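Side-chain contacts in tyrosine recombinase XerH (Helicobacter pylori, PDB 5JK0), which cuts and rejoins DNA as a site-specific tyrosine recombinase, and takes part in chromosome segregation: residues R214-E217 with A218-K222; A337-N340 with T341-I344; D326-L329 with V330-L334. All coordinates share one frame; numbering follows the deposited sequence.

Contact 1: R214-E217 with A218-K222; sequences RSNE and ALQLK. With nucleotides of chain G.
Asn216, in the short helix 215-219, meets Gln220 just past its C-terminal end: the CG of Gln220 lies 4.1 Å from OD1 of Asn216, and the two amide planes are only 17° apart. The same CG also packs on the backbone O of Asn216, while ND2 of Asn216 is hydrogen-bonded to Gln35. Backbone bonds hold the turn, from Ala218 N to Arg214 O (3.2 Å) and from Leu219 N to Ser215 O (3.1 Å); Leu219 CG rests on that same Ser215 oxygen.

At the N-terminal end the helix receives the DNA. Asn216 N gives a nearly straight hydrogen bond to OP1 of DT22 of chain G (2.9 Å, 168°), so the phosphate sits where the helix dipole would favour an anion. Arg214, at the N-cap and predicted to be an active-site residue, adds a weak bond from NH1 to the same OP1 (3.3 Å); the bend of its chain at chi3 (-68°) brings the guanidinium edge to the phosphate.

Glu217 positions this arginine. Its OE1 accepts from Arg214 N (2.8 Å), approached from the anti side but tilted out of the carboxylate plane, and its CG lies 3.5 Å above one face of the guanidinium, offset toward its rim. OE2 pairs with NH2 through charge alone, without an N-H aimed at it. Arg245 forms a salt bridge with OE1, a second positive partner for the carboxylate.

Ala218 and Leu219 pack on helix 198-211, Arg214 and Ser215 face helix 309-324, and Glu217 and Leu221 lean on strand 232-238.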
ATOM      1  N   ARG D 214       2.485  31.467  -3.447  1.00 35.84           N
ATOM      2  CA  ARG D 214       3.455  30.815  -4.321  1.00 36.33           C
ATOM      3  C   ARG D 214       4.314  31.835  -5.061  1.00 34.31           C
ATOM      4  O   ARG D 214       3.988  33.022  -5.103  1.00 33.20           O
ATOM      5  CB  ARG D 214       2.746  29.899  -5.322  1.00 39.12           C
ATOM      6  CG  ARG D 214       2.082  28.684  -4.693  1.00 41.80           C
ATOM      7  CD  ARG D 214       1.447  27.779  -5.741  1.00 43.80           C
ATOM      8  NE  ARG D 214       0.293  28.398  -6.390  1.00 47.33           N
ATOM      9  CZ  ARG D 214       0.327  28.982  -7.583  1.00 49.76           C
ATOM     10  NH1 ARG D 214       1.460  29.030  -8.271  1.00 50.03           N
ATOM     11  NH2 ARG D 214      -0.776  29.518  -8.091  1.00 51.35           N
ATOM     12  N   SER D 215       5.412  31.360  -5.642  1.00 32.72           N
ATOM     13  CA  SER D 215       6.357  32.219  -6.348  1.00 32.68           C
ATOM     14  C   SER D 215       5.698  32.991  -7.487  1.00 32.98           C
ATOM     15  O   SER D 215       5.833  34.209  -7.579  1.00 34.74           O
ATOM     16  CB  SER D 215       7.523  31.393  -6.896  1.00 33.70           C
ATOM     17  OG  SER D 215       8.237  30.756  -5.850  1.00 34.32           O
ATOM     18  N   ASN D 216       4.984  32.276  -8.351  1.00 32.67           N
ATOM     19  CA  ASN D 216       4.357  32.896  -9.511  1.00 35.72           C
ATOM     20  C   ASN D 216       3.241  33.862  -9.123  1.00 36.05           C
ATOM     21  O   ASN D 216       2.962  34.821  -9.844  1.00 38.51           O
ATOM     22  CB  ASN D 216       3.813  31.825 -10.458  1.00 36.75           C
ATOM     23  CG  ASN D 216       3.287  32.410 -11.755  1.00 39.80           C
ATOM     24  OD1 ASN D 216       4.058  32.821 -12.622  1.00 41.28           O
ATOM     25  ND2 ASN D 216       1.967  32.450 -11.893  1.00 40.89           N
ATOM     26  N   GLU D 217       2.606  33.606  -7.984  1.00 34.46           N
ATOM     27  CA  GLU D 217       1.558  34.488  -7.481  1.00 35.67           C
ATOM     28  C   GLU D 217       2.123  35.852  -7.097  1.00 33.07           C
ATOM     29  O   GLU D 217       1.505  36.885  -7.355  1.00 34.52           O
ATOM     30  CB  GLU D 217       0.849  33.857  -6.280  1.00 34.72           C
ATOM     31  CG  GLU D 217       0.019  32.629  -6.621  1.00 34.25           C
ATOM     32  CD  GLU D 217      -0.702  32.059  -5.415  1.00 33.77           C
ATOM     33  OE1 GLU D 217      -0.103  32.029  -4.319  1.00 34.52           O
ATOM     34  OE2 GLU D 217      -1.871  31.645  -5.562  1.00 33.27           O
ATOM     35  N   ALA D 218       3.302  35.850  -6.484  1.00 32.57           N
ATOM     36  CA  ALA D 218       3.951  37.090  -6.074  1.00 36.58           C
ATOM     37  C   ALA D 218       4.515  37.843  -7.274  1.00 37.46           C
ATOM     38  O   ALA D 218       4.506  39.073  -7.307  1.00 39.25           O
ATOM     39  CB  ALA D 218       5.053  36.802  -5.064  1.00 33.09           C
ATOM     40  N   LEU D 219       5.000  37.094  -8.259  1.00 36.94           N
ATOM     41  CA  LEU D 219       5.623  37.684  -9.438  1.00 39.24           C
ATOM     42  C   LEU D 219       4.597  38.300 -10.389  1.00 40.94           C
ATOM     43  O   LEU D 219       4.942  39.130 -11.229  1.00 38.05           O
ATOM     44  CB  LEU D 219       6.452  36.633 -10.180  1.00 37.55           C
ATOM     45  CG  LEU D 219       7.671  36.078  -9.438  1.00 36.26           C
ATOM     46  CD1 LEU D 219       8.317  34.953 -10.232  1.00 35.23           C
ATOM     47  CD2 LEU D 219       8.673  37.185  -9.158  1.00 37.28           C
ATOM     48  N   GLN D 220       3.340  37.892 -10.253  1.00 36.24           N
ATOM     49  CA  GLN D 220       2.282  38.379 -11.135  1.00 39.67           C
ATOM     50  C   GLN D 220       1.347  39.365 -10.438  1.00 40.79           C
ATOM     51  O   GLN D 220       0.290  39.709 -10.970  1.00 42.46           O
ATOM     52  CB  GLN D 220       1.476  37.206 -11.695  1.00 39.95           C
ATOM     53  CG  GLN D 220       2.183  36.447 -12.802  1.00 41.65           C
ATOM     54  CD  GLN D 220       2.370  37.290 -14.051  1.00 45.85           C
ATOM     55  OE1 GLN D 220       1.426  37.908 -14.545  1.00 47.81           O
ATOM     56  NE2 GLN D 220       3.596  37.325 -14.563  1.00 46.52           N
ATOM     57  N   LEU D 221       1.737  39.818  -9.250  1.00 39.90           N
ATOM     58  CA  LEU D 221       0.941  40.789  -8.506  1.00 41.72           C
ATOM     59  C   LEU D 221       0.837  42.112  -9.254  1.00 44.41           C
ATOM     60  O   LEU D 221       1.802  42.565  -9.871  1.00 45.57           O
ATOM     61  CB  LEU D 221       1.536  41.025  -7.117  1.00 41.05           C
ATOM     62  CG  LEU D 221       1.354  39.910  -6.087  1.00 39.75           C
ATOM     63  CD1 LEU D 221       1.946  40.322  -4.749  1.00 39.95           C
ATOM     64  CD2 LEU D 221      -0.117  39.554  -5.940  1.00 39.60           C
ATOM     65  N   LYS D 222      -0.339  42.726  -9.200  1.00 46.46           N
ATOM     66  CA  LYS D 222      -0.559  44.009  -9.852  1.00 49.42           C
ATOM     67  C   LYS D 222      -1.023  45.058  -8.847  1.00 51.53           C
ATOM     68  O   LYS D 222      -1.676  44.734  -7.855  1.00 50.63           O
ATOM     69  CB  LYS D 222      -1.569  43.862 -10.991  1.00 50.43           C
ATOM     70  CG  LYS D 222      -1.046  43.039 -12.159  1.00 49.68           C
ATOM     71  CD  LYS D 222      -2.081  42.899 -13.261  1.00 52.68           C
ATOM     72  CE  LYS D 222      -1.499  42.178 -14.468  1.00 53.28           C
ATOM     73  NZ  LYS D 222      -0.940  40.844 -14.109  1.00 51.18           N
TER
ATOM     74  P    DT G  22       5.145  28.318  -9.240  1.00 41.94           P
ATOM     75  OP1  DT G  22       4.738  29.380  -8.294  1.00 42.99           O
ATOM     76  OP2  DT G  22       5.462  28.663 -10.643  1.00 45.49           O
ATOM     77  O5'  DT G  22       6.405  27.544  -8.629  1.00 32.97           O
ATOM     78  C5'  DT G  22       6.320  26.970  -7.333  1.00 34.12           C
ATOM     79  C4'  DT G  22       7.519  26.081  -7.052  1.00 33.12           C
ATOM     80  O4'  DT G  22       7.636  25.074  -8.090  1.00 32.66           O
ATOM     81  C3'  DT G  22       8.869  26.803  -6.994  1.00 31.90           C
ATOM     82  O3'  DT G  22       9.567  26.414  -5.814  1.00 31.80           O
ATOM     83  C2'  DT G  22       9.586  26.336  -8.263  1.00 32.26           C
ATOM     84  C1'  DT G  22       8.983  24.958  -8.477  1.00 33.19           C
ATOM     85  N1   DT G  22       9.026  24.508  -9.896  1.00 34.84           N
ATOM     86  C2   DT G  22       9.694  23.351 -10.220  1.00 35.35           C
ATOM     87  O2   DT G  22      10.266  22.657  -9.396  1.00 36.05           O
ATOM     88  N3   DT G  22       9.673  23.031 -11.551  1.00 35.13           N
ATOM     89  C4   DT G  22       9.061  23.739 -12.570  1.00 36.70           C
ATOM     90  O4   DT G  22       9.095  23.369 -13.739  1.00 38.17           O
ATOM     91  C5   DT G  22       8.378  24.943 -12.161  1.00 37.45           C
ATOM     92  C7   DT G  22       7.677  25.795 -13.178  1.00 39.34           C
ATOM     93  C6   DT G  22       8.397  25.266 -10.861  1.00 36.59           C
TER

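Contact 2: A337-N340 with T341-I344; sequences ASLN and TSRI. With nucleotides of chain H.
Thr341 N donates a weak hydrogen bond of 3.3 Å to Ser338 O, and the threonine CB settles on the same oxygen, 3.5 Å away, closing the first turn of the short helix 339-342. Its hydroxyl turns outward to the DNA: with OG1 beside the backbone N (chi1 -57°), it donates to OP2 of DT14 of chain H over 3.3 Å. Ala337 N holds the other phosphate oxygen, OP1, at 2.7 Å, so one phosphate is gripped from two points.

Asn340 follows, its own N giving a capping bond to Ser338 OG (3.2 Å, 153°), which makes Ser338 the helix N-cap. The asparagine amide points out of this turn into the subunit interface, where OD1 is hydrogen-bonded to Ser338 OG of the second subunit, whose own Asn340 ND2 bonds to Ser338 OG here; Leu339 N bonds to Asn340 OD1 of that subunit. Asn340 O meets CG1 of Ile344 at 3.6 Å, just before Tyr345, the predicted nucleophile of this tyrosine recombinase domain.

Leu339 packs on Gln331 of helix 327-334 and on Leu327 of the second subunit. Its CD2 lies 4.1 Å from OG of Ser342, a hydroxyl hydrogen-bonded to ND1 of His336, a predicted active-site residue. Leu339 O takes the N-H of Arg343 at 3.0 Å, and CB of Arg343 packs beside that oxygen before its extended chain leads away toward Gln331 of the second subunit.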
ATOM      1  N   ALA D 337      -6.914  23.534  -2.830  1.00 39.87           N
ATOM      2  CA  ALA D 337      -8.192  23.051  -3.340  1.00 40.60           C
ATOM      3  C   ALA D 337      -8.617  21.798  -2.586  1.00 39.50           C
ATOM      4  O   ALA D 337      -9.808  21.514  -2.454  1.00 39.78           O
ATOM      5  CB  ALA D 337      -8.106  22.775  -4.832  1.00 41.85           C
ATOM      6  N   SER D 338      -7.635  21.053  -2.091  1.00 39.91           N
ATOM      7  CA  SER D 338      -7.901  19.831  -1.341  1.00 40.37           C
ATOM      8  C   SER D 338      -7.375  19.932   0.085  1.00 40.42           C
ATOM      9  O   SER D 338      -6.297  20.477   0.323  1.00 40.40           O
ATOM     10  CB  SER D 338      -7.275  18.626  -2.042  1.00 41.00           C
ATOM     11  OG  SER D 338      -7.420  17.453  -1.260  1.00 42.13           O
ATOM     12  N   LEU D 339      -8.140  19.396   1.030  1.00 41.40           N
ATOM     13  CA  LEU D 339      -7.741  19.401   2.432  1.00 41.89           C
ATOM     14  C   LEU D 339      -6.733  18.296   2.729  1.00 43.61           C
ATOM     15  O   LEU D 339      -6.146  18.253   3.810  1.00 44.31           O
ATOM     16  CB  LEU D 339      -8.966  19.257   3.334  1.00 41.97           C
ATOM     17  CG  LEU D 339      -9.774  20.542   3.522  1.00 41.20           C
ATOM     18  CD1 LEU D 339     -11.152  20.233   4.073  1.00 42.46           C
ATOM     19  CD2 LEU D 339      -9.031  21.493   4.443  1.00 39.95           C
ATOM     20  N   ASN D 340      -6.537  17.400   1.765  1.00 44.70           N
ATOM     21  CA  ASN D 340      -5.512  16.372   1.882  1.00 46.22           C
ATOM     22  C   ASN D 340      -4.122  16.993   1.821  1.00 44.79           C
ATOM     23  O   ASN D 340      -3.148  16.414   2.300  1.00 45.68           O
ATOM     24  CB  ASN D 340      -5.671  15.319   0.786  1.00 48.30           C
ATOM     25  CG  ASN D 340      -6.965  14.539   0.910  1.00 51.39           C
ATOM     26  OD1 ASN D 340      -7.469  14.323   2.013  1.00 52.94           O
ATOM     27  ND2 ASN D 340      -7.509  14.112  -0.223  1.00 52.57           N
ATOM     28  N   THR D 341      -4.045  18.178   1.224  1.00 43.62           N
ATOM     29  CA  THR D 341      -2.803  18.937   1.162  1.00 42.97           C
ATOM     30  C   THR D 341      -2.556  19.654   2.486  1.00 44.75           C
ATOM     31  O   THR D 341      -1.437  19.672   2.996  1.00 44.78           O
ATOM     32  CB  THR D 341      -2.830  19.968   0.017  1.00 43.39           C
ATOM     33  OG1 THR D 341      -3.082  19.301  -1.226  1.00 44.26           O
ATOM     34  CG2 THR D 341      -1.506  20.713  -0.069  1.00 43.04           C
ATOM     35  N   SER D 342      -3.616  20.238   3.036  1.00 45.82           N
ATOM     36  CA  SER D 342      -3.534  20.965   4.299  1.00 46.92           C
ATOM     37  C   SER D 342      -3.214  20.034   5.465  1.00 47.71           C
ATOM     38  O   SER D 342      -2.586  20.439   6.443  1.00 47.61           O
ATOM     39  CB  SER D 342      -4.845  21.709   4.571  1.00 46.76           C
ATOM     40  OG  SER D 342      -5.171  22.579   3.502  1.00 47.17           O
ATOM     41  N   ARG D 343      -3.650  18.783   5.347  1.00 49.57           N
ATOM     42  CA  ARG D 343      -3.461  17.785   6.395  1.00 51.46           C
ATOM     43  C   ARG D 343      -1.983  17.485   6.645  1.00 52.82           C
ATOM     44  O   ARG D 343      -1.600  17.082   7.744  1.00 53.25           O
ATOM     45  CB  ARG D 343      -4.208  16.499   6.030  1.00 53.07           C
ATOM     46  CG  ARG D 343      -4.135  15.403   7.079  1.00 55.84           C
ATOM     47  CD  ARG D 343      -4.864  14.152   6.621  1.00 58.92           C
ATOM     48  NE  ARG D 343      -4.683  13.044   7.554  1.00 62.25           N
ATOM     49  CZ  ARG D 343      -5.469  12.813   8.601  1.00 65.76           C
ATOM     50  NH1 ARG D 343      -5.227  11.782   9.398  1.00 67.57           N
ATOM     51  NH2 ARG D 343      -6.497  13.613   8.851  1.00 66.98           N
ATOM     52  N   ILE D 344      -1.160  17.691   5.622  1.00 53.84           N
ATOM     53  CA  ILE D 344       0.273  17.418   5.705  1.00 53.93           C
ATOM     54  C   ILE D 344       0.942  18.223   6.821  1.00 54.01           C
ATOM     55  O   ILE D 344       1.861  17.740   7.485  1.00 53.35           O
ATOM     56  CB  ILE D 344       0.975  17.722   4.364  1.00 54.17           C
ATOM     57  CG1 ILE D 344       0.326  16.925   3.231  1.00 55.28           C
ATOM     58  CG2 ILE D 344       2.461  17.409   4.443  1.00 54.14           C
ATOM     59  CD1 ILE D 344       0.972  17.146   1.879  1.00 56.06           C
TER
ATOM     60  P    DT H  14      -4.472  22.034  -4.735  1.00 72.89           P
ATOM     61  OP1  DT H  14      -4.975  23.425  -4.688  1.00 74.63           O
ATOM     62  OP2  DT H  14      -4.425  21.232  -3.492  1.00 74.16           O
ATOM     63  O5'  DT H  14      -5.306  21.210  -5.824  1.00 85.43           O
ATOM     64  C5'  DT H  14      -5.178  21.533  -7.205  1.00 83.70           C
ATOM     65  C4'  DT H  14      -5.913  20.525  -8.073  1.00 83.48           C
ATOM     66  O4'  DT H  14      -5.208  19.258  -8.065  1.00 81.82           O
ATOM     67  C3'  DT H  14      -7.354  20.220  -7.640  1.00 86.13           C
ATOM     68  O3'  DT H  14      -8.239  20.407  -8.735  1.00 86.70           O
ATOM     69  C2'  DT H  14      -7.303  18.752  -7.205  1.00 86.28           C
ATOM     70  C1'  DT H  14      -6.152  18.220  -8.043  1.00 83.50           C
ATOM     71  N1   DT H  14      -5.515  16.995  -7.473  1.00 83.40           N
ATOM     72  C2   DT H  14      -5.790  15.772  -8.040  1.00 82.85           C
ATOM     73  O2   DT H  14      -6.528  15.630  -8.997  1.00 82.13           O
ATOM     74  N3   DT H  14      -5.160  14.712  -7.444  1.00 83.37           N
ATOM     75  C4   DT H  14      -4.303  14.749  -6.360  1.00 83.85           C
ATOM     76  O4   DT H  14      -3.787  13.737  -5.896  1.00 84.35           O
ATOM     77  C5   DT H  14      -4.060  16.063  -5.811  1.00 84.01           C
ATOM     78  C7   DT H  14      -3.148  16.229  -4.632  1.00 84.53           C
ATOM     79  C6   DT H  14      -4.671  17.111  -6.387  1.00 83.83           C
TER

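Contact 3: D326-L329 with V330-L334; sequences DLIL and VQEAL
Val330 N to Asp326 O (3.1 Å) opens a run of five i to i+4 backbone hydrogen bonds, continued by Gln331 N to Leu327 O, Glu332 N to Ile328 O (3.0 Å, 161°), Ala333 N to Leu329 O and Leu334 N to Val330 O. The regular series makes 327-334 a well-formed alpha helix.

Capping bonds close its first turn. Asp326 is the N-cap, and its OD1 accepts two weak bonds, from Leu329 N at 3.3 Å and from Ile328 N at 3.2 Å, meeting two amide N-H groups of the first turn. The second oxygen, OD2, turns to the second subunit, where it accepts a hydrogen bond from His325 and forms a salt bridge with Arg352. The helix start and the protein interface thus share one carboxylate. Helix 327-334 belongs to the tyrosine recombinase catalytic domain and runs toward the predicted active-site residue His336; beyond the bonds above, Leu334 O accepts from Arg313 and Ala333 O from Arg245.

The remaining contacts are van der Waals, mostly carbon against oxygen. With its CG2 beside the backbone N, Val330 sets that methyl 3.3 Å from Asp326 O. Ala333 CB lies 3.2 Å from Leu329 O, and Glu332, its chain bent at chi2 (-72°), brings CG to 3.3 Å from Ile328 O and, more loosely, near the CG2 branch of Ile328. Ile328 and Gln331 run side by side and point the same way, CD1 reaching 4.2 Å from OE1, the oxygen that weakly accepts from Arg343 of the second subunit. On another flank Leu329, Ala333 and Leu334 pack on helix 309-324, while Ile328 meets Tyr321 of the second subunit.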
ATOM      1  N   ASP D 326      -6.305  25.452  13.122  1.00 60.55           N
ATOM      2  CA  ASP D 326      -7.519  25.458  12.318  1.00 56.14           C
ATOM      3  C   ASP D 326      -7.198  24.998  10.899  1.00 53.05           C
ATOM      4  O   ASP D 326      -6.580  25.730  10.124  1.00 52.18           O
ATOM      5  CB  ASP D 326      -8.144  26.855  12.307  1.00 56.11           C
ATOM      6  CG  ASP D 326      -9.592  26.851  11.850  1.00 55.11           C
ATOM      7  OD1 ASP D 326      -9.972  25.969  11.051  1.00 53.56           O
ATOM      8  OD2 ASP D 326     -10.355  27.735  12.291  1.00 56.52           O
ATOM      9  N   LEU D 327      -7.624  23.785  10.565  1.00 50.05           N
ATOM     10  CA  LEU D 327      -7.305  23.189   9.273  1.00 47.34           C
ATOM     11  C   LEU D 327      -7.995  23.924   8.125  1.00 44.46           C
ATOM     12  O   LEU D 327      -7.427  24.069   7.042  1.00 42.83           O
ATOM     13  CB  LEU D 327      -7.693  21.710   9.262  1.00 48.08           C
ATOM     14  CG  LEU D 327      -7.018  20.843   8.199  1.00 48.55           C
ATOM     15  CD1 LEU D 327      -5.505  20.923   8.329  1.00 48.60           C
ATOM     16  CD2 LEU D 327      -7.490  19.404   8.310  1.00 49.80           C
ATOM     17  N   ILE D 328      -9.218  24.386   8.367  1.00 43.73           N
ATOM     18  CA  ILE D 328      -9.958  25.157   7.372  1.00 41.67           C
ATOM     19  C   ILE D 328      -9.257  26.488   7.098  1.00 40.49           C
ATOM     20  O   ILE D 328      -9.184  26.941   5.953  1.00 38.96           O
ATOM     21  CB  ILE D 328     -11.411  25.417   7.824  1.00 42.87           C
ATOM     22  CG1 ILE D 328     -12.158  24.093   8.006  1.00 43.01           C
ATOM     23  CG2 ILE D 328     -12.143  26.292   6.818  1.00 42.61           C
ATOM     24  CD1 ILE D 328     -12.352  23.319   6.722  1.00 42.11           C
ATOM     25  N   LEU D 329      -8.732  27.101   8.154  1.00 41.16           N
ATOM     26  CA  LEU D 329      -8.007  28.363   8.035  1.00 41.73           C
ATOM     27  C   LEU D 329      -6.743  28.197   7.194  1.00 40.48           C
ATOM     28  O   LEU D 329      -6.378  29.086   6.426  1.00 40.43           O
ATOM     29  CB  LEU D 329      -7.649  28.906   9.420  1.00 43.59           C
ATOM     30  CG  LEU D 329      -6.908  30.244   9.467  1.00 45.44           C
ATOM     31  CD1 LEU D 329      -7.737  31.337   8.812  1.00 46.33           C
ATOM     32  CD2 LEU D 329      -6.558  30.616  10.900  1.00 47.10           C
ATOM     33  N   VAL D 330      -6.083  27.054   7.346  1.00 39.60           N
ATOM     34  CA  VAL D 330      -4.889  26.744   6.566  1.00 39.38           C
ATOM     35  C   VAL D 330      -5.231  26.641   5.085  1.00 39.79           C
ATOM     36  O   VAL D 330      -4.517  27.172   4.233  1.00 41.59           O
ATOM     37  CB  VAL D 330      -4.233  25.430   7.036  1.00 38.52           C
ATOM     38  CG1 VAL D 330      -3.121  25.010   6.083  1.00 38.18           C
ATOM     39  CG2 VAL D 330      -3.701  25.581   8.452  1.00 39.06           C
ATOM     40  N   GLN D 331      -6.334  25.963   4.788  1.00 38.95           N
ATOM     41  CA  GLN D 331      -6.787  25.789   3.413  1.00 38.13           C
ATOM     42  C   GLN D 331      -7.093  27.125   2.743  1.00 36.66           C
ATOM     43  O   GLN D 331      -6.671  27.375   1.614  1.00 35.05           O
ATOM     44  CB  GLN D 331      -8.025  24.895   3.368  1.00 38.95           C
ATOM     45  CG  GLN D 331      -8.583  24.697   1.971  1.00 40.84           C
ATOM     46  CD  GLN D 331      -9.897  23.942   1.965  1.00 42.47           C
ATOM     47  OE1 GLN D 331     -10.631  23.942   2.953  1.00 43.34           O
ATOM     48  NE2 GLN D 331     -10.198  23.289   0.848  1.00 43.03           N
ATOM     49  N   GLU D 332      -7.828  27.978   3.449  1.00 36.86           N
ATOM     50  CA  GLU D 332      -8.250  29.264   2.905  1.00 37.87           C
ATOM     51  C   GLU D 332      -7.084  30.237   2.749  1.00 36.97           C
ATOM     52  O   GLU D 332      -7.048  31.027   1.806  1.00 37.63           O
ATOM     53  CB  GLU D 332      -9.332  29.883   3.794  1.00 39.22           C
ATOM     54  CG  GLU D 332     -10.605  29.058   3.880  1.00 41.59           C
ATOM     55  CD  GLU D 332     -11.416  29.099   2.599  1.00 43.56           C
ATOM     56  OE1 GLU D 332     -11.267  30.071   1.829  1.00 43.26           O
ATOM     57  OE2 GLU D 332     -12.202  28.158   2.361  1.00 45.03           O
ATOM     58  N   ALA D 333      -6.134  30.177   3.676  1.00 35.75           N
ATOM     59  CA  ALA D 333      -4.987  31.079   3.649  1.00 39.48           C
ATOM     60  C   ALA D 333      -3.977  30.677   2.580  1.00 38.61           C
ATOM     61  O   ALA D 333      -3.363  31.533   1.943  1.00 39.35           O
ATOM     62  CB  ALA D 333      -4.320  31.125   5.015  1.00 37.12           C
ATOM     63  N   LEU D 334      -3.806  29.372   2.386  1.00 37.52           N
ATOM     64  CA  LEU D 334      -2.836  28.864   1.422  1.00 37.44           C
ATOM     65  C   LEU D 334      -3.441  28.739   0.026  1.00 37.51           C
ATOM     66  O   LEU D 334      -2.724  28.769  -0.975  1.00 38.02           O
ATOM     67  CB  LEU D 334      -2.283  27.510   1.876  1.00 37.38           C
ATOM     68  CG  LEU D 334      -1.064  27.518   2.806  1.00 38.84           C
ATOM     69  CD1 LEU D 334       0.104  28.242   2.152  1.00 40.63           C
ATOM     70  CD2 LEU D 334      -1.391  28.136   4.161  1.00 40.79           C
TER

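Overall arrangement
All three contacts lie on short helices or their ends in the tyrosine recombinase catalytic domain, yet they serve different surroundings. Contact 3 is buried and held by regular helix bonds and an aspartate cap, and contact 1 is buried too, but with a charged, DNA-facing end; contact 2 is only partly buried. Contacts 1 and 2 each hold a phosphate, on different DNA strands, whereas contact 3 stays about 7 Å from the nucleic acid. Contacts 2 and 3 lie on successive helices that touch through Leu339 and Gln331, and both meet the second subunit. Contact 1 stands apart, its nearest atoms about 5 Å from contact 3 and about 9 Å from contact 2.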